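Local coordinates for N-acetylneuraminic acid outer membrane channel protein NanC (Escherichia coli, PDB 2WJQ) that forms a monomeric, weakly anion-selective outer-membrane channel through which N-acetylneuraminic acid, the commonest sialic acid of host cell surfaces, enters the bacterium, at residues 28-33 and 57-62; 69-74 and 90-95. All coordinates share one frame; numbering follows the deposited sequence.

Contact 1 of 2, residues 28-33 and 57-62; sequences NGWWAS and VEVNYA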
loop_
_atom_site.group_PDB
_atom_site.type_symbol
_atom_site.label_atom_id
_atom_site.label_comp_id
_atom_site.label_asym_id
_atom_site.label_seq_id
_atom_site.Cartn_x
_atom_site.Cartn_y
_atom_site.Cartn_z
ATOM N N ASN A 28 11.421 4.608 20.908
ATOM C CA ASN A 28 10.921 5.986 20.949
ATOM C C ASN A 28 9.712 6.300 20.032
ATOM O O ASN A 28 9.209 7.423 20.065
ATOM C CB ASN A 28 12.050 6.998 20.732
ATOM C CG ASN A 28 12.564 7.047 19.299
ATOM O OD1 ASN A 28 11.991 6.463 18.365
ATOM N ND2 ASN A 28 13.674 7.761 19.122
ATOM N N GLY A 29 9.276 5.338 19.215
ATOM C CA GLY A 29 8.029 5.457 18.448
ATOM C C GLY A 29 8.205 5.700 16.948
ATOM O O GLY A 29 7.229 5.651 16.190
ATOM N N TRP A 30 9.433 5.956 16.511
ATOM C CA TRP A 30 9.698 6.134 15.094
ATOM C C TRP A 30 9.612 4.812 14.355
ATOM O O TRP A 30 9.815 3.729 14.933
ATOM C CB TRP A 30 11.057 6.806 14.840
ATOM C CG TRP A 30 11.056 8.306 15.068
ATOM C CD1 TRP A 30 11.386 8.952 16.214
ATOM C CD2 TRP A 30 10.720 9.335 14.111
ATOM N NE1 TRP A 30 11.256 10.313 16.052
ATOM C CE2 TRP A 30 10.856 10.573 14.766
ATOM C CE3 TRP A 30 10.294 9.323 12.772
ATOM C CZ2 TRP A 30 10.605 11.798 14.124
ATOM C CZ3 TRP A 30 10.046 10.545 12.134
ATOM C CH2 TRP A 30 10.198 11.758 12.813
ATOM N N TRP A 31 9.335 4.911 13.062
ATOM C CA TRP A 31 9.271 3.754 12.178
ATOM C C TRP A 31 9.663 4.226 10.795
ATOM O O TRP A 31 9.338 5.359 10.396
ATOM C CB TRP A 31 7.852 3.156 12.184
ATOM C CG TRP A 31 7.657 1.966 11.285
ATOM C CD1 TRP A 31 7.828 0.644 11.614
ATOM C CD2 TRP A 31 7.221 1.988 9.926
ATOM N NE1 TRP A 31 7.540 -0.152 10.522
ATOM C CE2 TRP A 31 7.164 0.652 9.478
ATOM C CE3 TRP A 31 6.886 3.012 9.033
ATOM C CZ2 TRP A 31 6.777 0.315 8.182
ATOM C CZ3 TRP A 31 6.493 2.674 7.750
ATOM C CH2 TRP A 31 6.447 1.336 7.336
ATOM N N ALA A 32 10.388 3.385 10.074
ATOM C CA ALA A 32 10.860 3.749 8.731
ATOM C C ALA A 32 10.935 2.526 7.848
ATOM O O ALA A 32 11.195 1.417 8.317
ATOM C CB ALA A 32 12.217 4.424 8.793
ATOM N N SER A 33 10.685 2.738 6.564
ATOM C CA SER A 33 10.725 1.674 5.602
ATOM C C SER A 33 11.277 2.196 4.281
ATOM O O SER A 33 11.113 3.374 3.935
ATOM C CB SER A 33 9.300 1.134 5.377
ATOM O OG SER A 33 9.343 -0.067 4.649
ATOM N N VAL A 57 10.065 5.457 0.114
ATOM C CA VAL A 57 10.604 5.597 1.445
ATOM C C VAL A 57 9.481 6.157 2.280
ATOM O O VAL A 57 8.730 7.047 1.818
ATOM C CB VAL A 57 11.830 6.540 1.465
ATOM C CG1 VAL A 57 12.300 6.758 2.893
ATOM C CG2 VAL A 57 12.954 5.957 0.635
ATOM N N GLU A 58 9.344 5.630 3.487
ATOM C CA GLU A 58 8.276 6.027 4.380
ATOM C C GLU A 58 8.798 6.176 5.802
ATOM O O GLU A 58 9.622 5.367 6.271
ATOM C CB GLU A 58 7.139 4.999 4.326
ATOM C CG GLU A 58 5.829 5.450 4.995
ATOM C CD GLU A 58 4.717 4.387 4.891
ATOM O OE1 GLU A 58 4.856 3.479 4.043
ATOM O OE2 GLU A 58 3.722 4.452 5.653
ATOM N N VAL A 59 8.358 7.239 6.471
ATOM C CA VAL A 59 8.687 7.424 7.870
ATOM C C VAL A 59 7.425 7.890 8.596
ATOM O O VAL A 59 6.598 8.616 8.044
ATOM C CB VAL A 59 9.837 8.473 8.065
ATOM C CG1 VAL A 59 10.142 8.642 9.501
ATOM C CG2 VAL A 59 11.118 8.053 7.314
ATOM N N ASN A 60 7.285 7.465 9.842
ATOM C CA ASN A 60 6.230 7.946 10.683
ATOM C C ASN A 60 6.629 7.869 12.138
ATOM O O ASN A 60 7.642 7.265 12.482
ATOM C CB ASN A 60 4.884 7.240 10.386
ATOM C CG ASN A 60 4.805 5.810 10.905
ATOM O OD1 ASN A 60 5.261 5.501 11.995
ATOM N ND2 ASN A 60 4.146 4.949 10.137
ATOM N N TYR A 61 5.826 8.490 12.991
ATOM C CA TYR A 61 6.049 8.485 14.417
ATOM C C TYR A 61 4.766 8.183 15.208
ATOM O O TYR A 61 3.731 8.753 14.907
ATOM C CB TYR A 61 6.574 9.849 14.844
ATOM C CG TYR A 61 6.638 9.931 16.327
ATOM C CD1 TYR A 61 7.516 9.124 17.020
ATOM C CD2 TYR A 61 5.780 10.743 17.044
ATOM C CE1 TYR A 61 7.567 9.133 18.380
ATOM C CE2 TYR A 61 5.835 10.773 18.429
ATOM C CZ TYR A 61 6.740 9.955 19.086
ATOM O OH TYR A 61 6.838 9.955 20.456
ATOM N N ALA A 62 4.867 7.366 16.241
ATOM C CA ALA A 62 3.715 6.954 17.044
ATOM C C ALA A 62 3.493 7.890 18.207
ATOM O O ALA A 62 4.370 8.053 19.054
ATOM C CB ALA A 62 3.932 5.517 17.547
HETATM O O HOH W 1 5.227 4.095 14.283
#
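Trp30 and Tyr61 face each other as a non-hydrogen-bonded pair on the outer, membrane-directed surface. The CB of Tyr61 sits squarely over the six-membered ring of Trp30, 4.2 Å from its centroid, a close CH-pi contact. At the edge of the same indole, CZ3 meets CG1 of Val59 at 3.3 Å, yet Trp30, like Asn28 at the periplasmic end, is exposed. With CG beside the backbone N (chi1 -78°), the Trp30 ring swings across to these partners. Gly29 suits the turn because at its backbone angles (phi 107°) a CB would be jammed against the carbonyl O of Asn28. Strands 30-41 and 54-64 are antiparallel neighbours in the wall of the KdgM-family beta-barrel, joined here by paired backbone bonds at Trp31-Asn60 and Ser33-Glu58. The opposite face, bearing Trp31, Glu58 and the buried Ser33 and Asn60, is mixed. CZ3 at the edge of the Trp31 indole lies 3.8 Å from Glu58 CD, the carboxylate turned 77° from the ring. The amide of Asn60 lies nearly parallel to that indole, its ND2 3.5 Å from CE3 of Trp31 and hydrogen-bonded to Tyr89. A water donates to both Asn60 OD1 (2.7 Å) and Gly29 O, bridging the two strands.

Contact 2 of 2, residues 69-74 and 90-95; sequences WTVRPG and VKLSWD. With LDA (lauryl dimethylamine-N-oxide), chain O.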
loop_
_atom_site.group_PDB
_atom_site.type_symbol
_atom_site.label_atom_id
_atom_site.label_comp_id
_atom_site.label_asym_id
_atom_site.label_seq_id
_atom_site.Cartn_x
_atom_site.Cartn_y
_atom_site.Cartn_z
ATOM N N TRP A 69 -4.879 3.372 21.835
ATOM C CA TRP A 69 -4.999 4.283 20.704
ATOM C C TRP A 69 -3.661 4.965 20.384
ATOM O O TRP A 69 -2.990 5.479 21.281
ATOM C CB TRP A 69 -6.053 5.343 21.010
ATOM C CG TRP A 69 -7.448 4.803 21.065
ATOM C CD1 TRP A 69 -8.111 4.304 22.164
ATOM C CD2 TRP A 69 -8.351 4.677 19.965
ATOM N NE1 TRP A 69 -9.377 3.893 21.807
ATOM C CE2 TRP A 69 -9.550 4.110 20.467
ATOM C CE3 TRP A 69 -8.273 4.996 18.610
ATOM C CZ2 TRP A 69 -10.650 3.862 19.656
ATOM C CZ3 TRP A 69 -9.380 4.742 17.795
ATOM C CH2 TRP A 69 -10.549 4.182 18.331
ATOM N N THR A 70 -3.324 4.999 19.102
ATOM C CA THR A 70 -2.092 5.621 18.611
ATOM C C THR A 70 -2.380 6.389 17.352
ATOM O O THR A 70 -3.084 5.889 16.470
ATOM C CB THR A 70 -1.052 4.557 18.250
ATOM O OG1 THR A 70 -0.877 3.707 19.382
ATOM C CG2 THR A 70 0.298 5.186 17.849
ATOM N N VAL A 71 -1.828 7.593 17.259
ATOM C CA VAL A 71 -1.886 8.373 16.031
ATOM C C VAL A 71 -0.471 8.505 15.470
ATOM O O VAL A 71 0.463 8.833 16.199
ATOM C CB VAL A 71 -2.453 9.773 16.257
ATOM C CG1 VAL A 71 -2.587 10.543 14.882
ATOM C CG2 VAL A 71 -3.793 9.707 16.938
ATOM N N ARG A 72 -0.341 8.252 14.178
ATOM C CA ARG A 72 0.938 8.270 13.484
ATOM C C ARG A 72 0.923 9.228 12.305
ATOM O O ARG A 72 0.495 8.865 11.201
ATOM C CB ARG A 72 1.288 6.881 12.956
ATOM C CG ARG A 72 1.719 5.888 14.013
ATOM C CD ARG A 72 2.005 4.516 13.362
ATOM N NE ARG A 72 2.589 3.582 14.321
ATOM C CZ ARG A 72 1.907 2.854 15.202
ATOM N NH1 ARG A 72 0.569 2.919 15.290
ATOM N NH2 ARG A 72 2.573 2.044 16.012
ATOM N N PRO A 73 1.394 10.458 12.518
ATOM C CA PRO A 73 1.661 11.314 11.365
ATOM C C PRO A 73 2.870 10.764 10.617
ATOM O O PRO A 73 3.795 10.246 11.241
ATOM C CB PRO A 73 2.008 12.669 11.981
ATOM C CG PRO A 73 1.869 12.523 13.445
ATOM C CD PRO A 73 1.743 11.096 13.793
ATOM N N GLY A 74 2.860 10.854 9.296
ATOM C CA GLY A 74 3.946 10.325 8.534
ATOM C C GLY A 74 4.039 10.882 7.140
ATOM O O GLY A 74 3.232 11.722 6.736
ATOM N N VAL A 90 -1.854 10.916 8.065
ATOM C CA VAL A 90 -2.084 10.656 9.476
ATOM C C VAL A 90 -2.820 9.327 9.543
ATOM O O VAL A 90 -3.839 9.148 8.852
ATOM C CB VAL A 90 -2.942 11.748 10.154
ATOM C CG1 VAL A 90 -3.089 11.460 11.679
ATOM C CG2 VAL A 90 -2.341 13.120 9.953
ATOM N N LYS A 91 -2.290 8.401 10.339
ATOM C CA LYS A 91 -2.932 7.123 10.578
ATOM C C LYS A 91 -3.370 7.069 12.034
ATOM O O LYS A 91 -2.609 7.437 12.935
ATOM C CB LYS A 91 -1.993 5.965 10.252
ATOM C CG LYS A 91 -2.640 4.600 10.400
ATOM C CD LYS A 91 -1.721 3.462 10.020
ATOM C CE LYS A 91 -2.436 2.131 10.220
ATOM N NZ LYS A 91 -1.584 0.988 9.864
ATOM N N LEU A 92 -4.598 6.618 12.255
ATOM C CA LEU A 92 -5.109 6.327 13.596
ATOM C C LEU A 92 -5.237 4.818 13.761
ATOM O O LEU A 92 -5.844 4.131 12.918
ATOM C CB LEU A 92 -6.478 6.986 13.790
ATOM C CG LEU A 92 -7.166 6.769 15.139
ATOM C CD1 LEU A 92 -6.352 7.388 16.262
ATOM C CD2 LEU A 92 -8.588 7.354 15.102
ATOM N N SER A 93 -4.686 4.295 14.853
ATOM C CA SER A 93 -4.712 2.861 15.113
ATOM C C SER A 93 -5.313 2.558 16.473
ATOM O O SER A 93 -5.065 3.284 17.454
ATOM C CB SER A 93 -3.300 2.271 15.038
ATOM O OG SER A 93 -2.809 2.422 13.718
ATOM N N TRP A 94 -6.085 1.472 16.516
ATOM C CA TRP A 94 -6.730 1.021 17.740
ATOM C C TRP A 94 -6.419 -0.449 17.974
ATOM O O TRP A 94 -6.827 -1.313 17.202
ATOM C CB TRP A 94 -8.239 1.294 17.655
ATOM C CG TRP A 94 -9.033 0.857 18.844
ATOM C CD1 TRP A 94 -8.667 0.935 20.151
ATOM C CD2 TRP A 94 -10.346 0.308 18.825
ATOM N NE1 TRP A 94 -9.673 0.451 20.960
ATOM C CE2 TRP A 94 -10.715 0.057 20.164
ATOM C CE3 TRP A 94 -11.247 -0.006 17.805
ATOM C CZ2 TRP A 94 -11.952 -0.496 20.511
ATOM C CZ3 TRP A 94 -12.476 -0.558 18.156
ATOM C CH2 TRP A 94 -12.813 -0.787 19.492
ATOM N N ASP A 95 -5.656 -0.725 19.022
ATOM C CA ASP A 95 -5.413 -2.096 19.451
ATOM C C ASP A 95 -6.605 -2.500 20.298
ATOM O O ASP A 95 -6.550 -2.400 21.505
ATOM C CB ASP A 95 -4.122 -2.202 20.282
ATOM C CG ASP A 95 -2.879 -2.079 19.430
ATOM O OD1 ASP A 95 -2.053 -1.177 19.706
ATOM O OD2 ASP A 95 -2.738 -2.857 18.456
HETATM N N1 LDA O . -13.799 1.559 24.654
HETATM O O1 LDA O . -12.840 0.808 24.330
HETATM C CM1 LDA O . -14.676 0.818 25.584
HETATM C CM2 LDA O . -13.278 2.734 25.375
HETATM C C1 LDA O . -14.617 1.960 23.509
HETATM C C2 LDA O . -13.754 2.371 22.320
HETATM C C3 LDA O . -14.559 3.130 21.262
HETATM C C4 LDA O . -14.856 2.351 19.977
HETATM C C5 LDA O . -14.592 3.220 18.749
HETATM C C6 LDA O . -15.226 2.684 17.472
HETATM C C7 LDA O . -14.988 3.652 16.313
HETATM C C8 LDA O . -14.296 2.987 15.122
HETATM C C9 LDA O . -12.835 2.628 15.387
HETATM C C10 LDA O . -11.844 3.295 14.419
HETATM C C11 LDA O . -10.577 2.459 14.262
HETATM C C12 LDA O . -9.356 3.289 13.876
HETATM O O HOH W 2 -10.348 1.253 23.808
HETATM O O HOH W 3 -2.675 1.721 18.915
HETATM O O HOH W 4 -1.264 4.529 13.900
#
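Trp69 and Trp94 lie flat against each other in an offset stack, the six-membered ring of Trp69 over the five-membered ring of Trp94, centroids 4.0 Å apart and planes 8° from parallel. Different first torsions bring the rings together: Trp69 CG lies beside its backbone N (chi1 -69°), Trp94 CG anti to its own (chi1 179°). The CB of Trp94 also stands over the same Trp69 ring, 3.7 Å from its centroid. One water joins both indoles: Trp94 NE1 donates to it at 3.0 Å, sharing its N-H with OE1 of Gln68, and Trp69 NE1 only weakly; that water donates to O1 of a bound lauryl dimethylamine-N-oxide, whose alkyl chain runs past both rings. Trp69 also lines the site of a bound n-octane. Broad, amphipathic tryptophans suit this periplasmic end of a transmembrane hairpin, strands 69-80 and 83-95 of the beta-barrel, where such rings commonly form an interfacial girdle; Thr70-Ser93 and Arg72-Lys91 are its antiparallel hydrogen-bonded pairs here. Were Trp69 an alanine, one face of the Trp94 indole would probably lose its stacking partner, and a gap would open beside Leu92. Outward too, branched chains touch through their methyls: Val71 CG2 meets Leu92 CD1 at 3.5 Å, and Val71 CG1 presses tightly on Val90 CG1 at 3.4 Å. On the other, polar face the extended chain of Arg72 brings NH1 near Ser93, and a water in the guanidinium plane accepts from Arg72 NH1 at 2.8 Å and lies 2.6 Å from Ser93 OG. Lys91, fully extended, leads its amine away to a cation-pi contact with Tyr133.

How the contacts relate
From the N terminus, residues 28-33 leave a periplasmic turn and enter the membrane; the chain passes through an extracellular loop, partly unmodelled, and returns as 57-62, where contact 1 closes that excursion. A short periplasmic turn leads to 69-74, and the chain then crosses outward and comes back as 90-95, closing contact 2. The two closures therefore follow in series, neither nesting nor crossing. They meet side by side through the adjacent strands 54-64 and 69-80, where Tyr61 N probably bonds to Pro73 O and Ala62 packs on Thr70. Together they join four consecutive antiparallel strands, 30-41 to 83-95, near the periplasmic end of the barrel wall.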